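PDB 3S9X: ASCH domain from Vibrio cholerae TMA 21, which is of unknown function, although its ASCH domain belongs to the PUA-like clan and so is consistent with a role in binding RNA. Local coordinates for residues Arg9-Leu14 with Asp86-Ile92. Residues are numbered along the deposited sequence; the frame is centred on the assembly and turned at random.
Sequences RSQLFL and DGKPICI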
loop_
_atom_site.group_PDB
_atom_site.type_symbol
_atom_site.label_atom_id
_atom_site.label_comp_id
_atom_site.label_asym_id
_atom_site.label_seq_id
_atom_site.Cartn_x
_atom_site.Cartn_y
_atom_site.Cartn_z
ATOM N N ARG A 9 -8.179 16.562 -5.659
ATOM C CA ARG A 9 -7.031 16.961 -4.842
ATOM C C ARG A 9 -5.821 16.062 -5.142
ATOM O O ARG A 9 -4.675 16.537 -5.275
ATOM C CB ARG A 9 -7.315 16.929 -3.322
ATOM C CG ARG A 9 -8.405 17.896 -2.852
ATOM C CD ARG A 9 -8.944 17.572 -1.462
ATOM N NE ARG A 9 -9.761 16.381 -1.457
ATOM C CZ ARG A 9 -10.022 15.658 -0.376
ATOM N NH1 ARG A 9 -9.541 15.976 0.850
ATOM N NH2 ARG A 9 -10.767 14.563 -0.488
ATOM N N SER A 10 -6.056 14.739 -5.238
ATOM C CA SER A 10 -5.010 13.824 -5.537
ATOM C C SER A 10 -4.522 13.921 -6.984
ATOM O O SER A 10 -3.314 13.841 -7.269
ATOM C CB SER A 10 -5.452 12.399 -5.276
ATOM O OG SER A 10 -5.424 12.140 -3.887
ATOM N N GLN A 11 -5.444 14.167 -7.949
ATOM C CA GLN A 11 -5.055 14.406 -9.347
ATOM C C GLN A 11 -4.111 15.584 -9.473
ATOM O O GLN A 11 -3.079 15.503 -10.168
ATOM C CB GLN A 11 -6.324 14.618 -10.203
ATOM C CG GLN A 11 -6.018 14.738 -11.643
ATOM C CD GLN A 11 -7.204 14.507 -12.561
ATOM O OE1 GLN A 11 -7.054 14.760 -13.741
ATOM N NE2 GLN A 11 -8.351 14.002 -12.032
ATOM N N LEU A 12 -4.430 16.705 -8.823
ATOM C CA LEU A 12 -3.574 17.860 -8.851
ATOM C C LEU A 12 -2.201 17.559 -8.319
ATOM O O LEU A 12 -1.171 18.032 -8.837
ATOM C CB LEU A 12 -4.225 19.089 -8.187
ATOM C CG LEU A 12 -5.432 19.696 -8.854
ATOM C CD1 LEU A 12 -6.122 20.643 -7.893
ATOM C CD2 LEU A 12 -4.986 20.376 -10.063
ATOM N N PHE A 13 -2.137 16.846 -7.203
ATOM C CA PHE A 13 -0.868 16.524 -6.546
ATOM C C PHE A 13 -0.032 15.655 -7.451
ATOM O O PHE A 13 1.190 15.854 -7.596
ATOM C CB PHE A 13 -1.156 15.834 -5.210
ATOM C CG PHE A 13 -0.016 15.768 -4.213
ATOM C CD1 PHE A 13 0.400 16.930 -3.579
ATOM C CD2 PHE A 13 0.508 14.580 -3.837
ATOM C CE1 PHE A 13 1.331 16.850 -2.560
ATOM C CE2 PHE A 13 1.419 14.511 -2.796
ATOM C CZ PHE A 13 1.850 15.639 -2.178
ATOM N N LEU A 14 -0.662 14.630 -8.035
ATOM C CA LEU A 14 0.022 13.746 -8.968
ATOM C C LEU A 14 0.555 14.510 -10.187
ATOM O O LEU A 14 1.679 14.278 -10.610
ATOM C CB LEU A 14 -0.929 12.680 -9.423
ATOM C CG LEU A 14 -0.431 11.592 -10.402
ATOM C CD1 LEU A 14 0.910 10.907 -10.006
ATOM C CD2 LEU A 14 -1.540 10.535 -10.661
ATOM N N ASP A 86 -8.907 11.646 5.376
ATOM C CA ASP A 86 -9.750 12.634 4.773
ATOM C C ASP A 86 -9.433 13.023 3.324
ATOM O O ASP A 86 -10.041 13.959 2.815
ATOM C CB ASP A 86 -9.795 13.835 5.690
ATOM C CG ASP A 86 -10.732 13.555 6.879
ATOM O OD1 ASP A 86 -11.976 13.387 6.612
ATOM O OD2 ASP A 86 -10.278 13.630 8.019
ATOM N N GLY A 87 -8.571 12.214 2.733
ATOM C CA GLY A 87 -8.277 12.391 1.329
ATOM C C GLY A 87 -7.253 13.467 0.985
ATOM O O GLY A 87 -7.064 13.762 -0.198
ATOM N N LYS A 88 -6.671 14.125 1.952
ATOM C CA LYS A 88 -5.631 15.090 1.732
ATOM C C LYS A 88 -4.387 14.367 1.245
ATOM O O LYS A 88 -3.916 13.483 1.927
ATOM C CB LYS A 88 -5.308 15.899 2.977
ATOM C CG LYS A 88 -4.273 16.971 2.705
ATOM C CD LYS A 88 -3.855 17.699 4.019
ATOM C CE LYS A 88 -2.712 18.693 3.824
ATOM N NZ LYS A 88 -2.923 19.556 2.582
ATOM N N PRO A 89 -3.842 14.745 0.099
ATOM C CA PRO A 89 -2.558 14.083 -0.348
ATOM C C PRO A 89 -1.419 14.354 0.636
ATOM O O PRO A 89 -1.227 15.544 0.994
ATOM C CB PRO A 89 -2.328 14.683 -1.721
ATOM C CG PRO A 89 -3.718 15.074 -2.221
ATOM C CD PRO A 89 -4.404 15.620 -0.945
ATOM N N ILE A 90 -0.703 13.295 1.009
ATOM C CA ILE A 90 0.442 13.464 1.922
ATOM C C ILE A 90 1.760 13.198 1.130
ATOM O O ILE A 90 2.725 13.942 1.254
ATOM C CB ILE A 90 0.323 12.477 3.076
ATOM C CG1 ILE A 90 -0.972 12.753 3.930
ATOM C CG2 ILE A 90 1.626 12.498 3.924
ATOM C CD1 ILE A 90 -1.105 14.156 4.425
ATOM N N CYS A 91 1.801 12.152 0.319
ATOM C CA CYS A 91 2.995 11.841 -0.464
ATOM C C CYS A 91 2.567 10.940 -1.640
ATOM O O CYS A 91 1.444 10.543 -1.743
ATOM C CB CYS A 91 4.094 11.248 0.390
ATOM S SG CYS A 91 3.713 9.651 1.097
ATOM N N ILE A 92 3.539 10.686 -2.518
ATOM C CA ILE A 92 3.329 9.776 -3.617
ATOM C C ILE A 92 4.402 8.661 -3.491
ATOM O O ILE A 92 5.588 8.994 -3.341
ATOM C CB ILE A 92 3.401 10.440 -5.023
ATOM C CG1 ILE A 92 2.453 11.625 -5.064
ATOM C CG2 ILE A 92 3.098 9.433 -6.140
ATOM C CD1 ILE A 92 2.397 12.395 -6.376
HETATM O O HOH W 1 -7.803 12.792 -2.638
#
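A helix can pack on the start of a strand through apolar side chains and hold the preceding turn by polar ones, as 9-14 does with 86-92. Pro89 CB sits over the face of the Phe13 ring, 3.7 Å from its centroid, in a CH-pi contact, while the proline ring packs on the helix backbone, its CG 3.5 Å from Arg9 O. Farther along, Phe13 CD2 meets Ile92 CG1 at 3.7 Å, and Ile92 CD1 lies 3.8 Å from Leu14 CA.

The N-terminal helix 8-19 lies against the mixed sheet of this PUA-like domain. Helix 41-52 contacts Ile90 and Cys91, whose CA-to-CB bonds point away from helix 9-14; together they lie opposite the single residue Val82 of strand 79-83, a classic beta bulge.

The polar part belongs to the turn between antiparallel strands 79-83 and 89-102. Arg9 NH1 donates to Asp86 O at 2.9 Å, nearly straight, and its NE forms a salt bridge with Glu7. Gly87 has a positive phi, at which a CB would already press on Asp86 O; it would also clash with Arg9 NH2. One water accepts from Ser10 OG (2.8 Å) and donates to Gly87 O (2.7 Å).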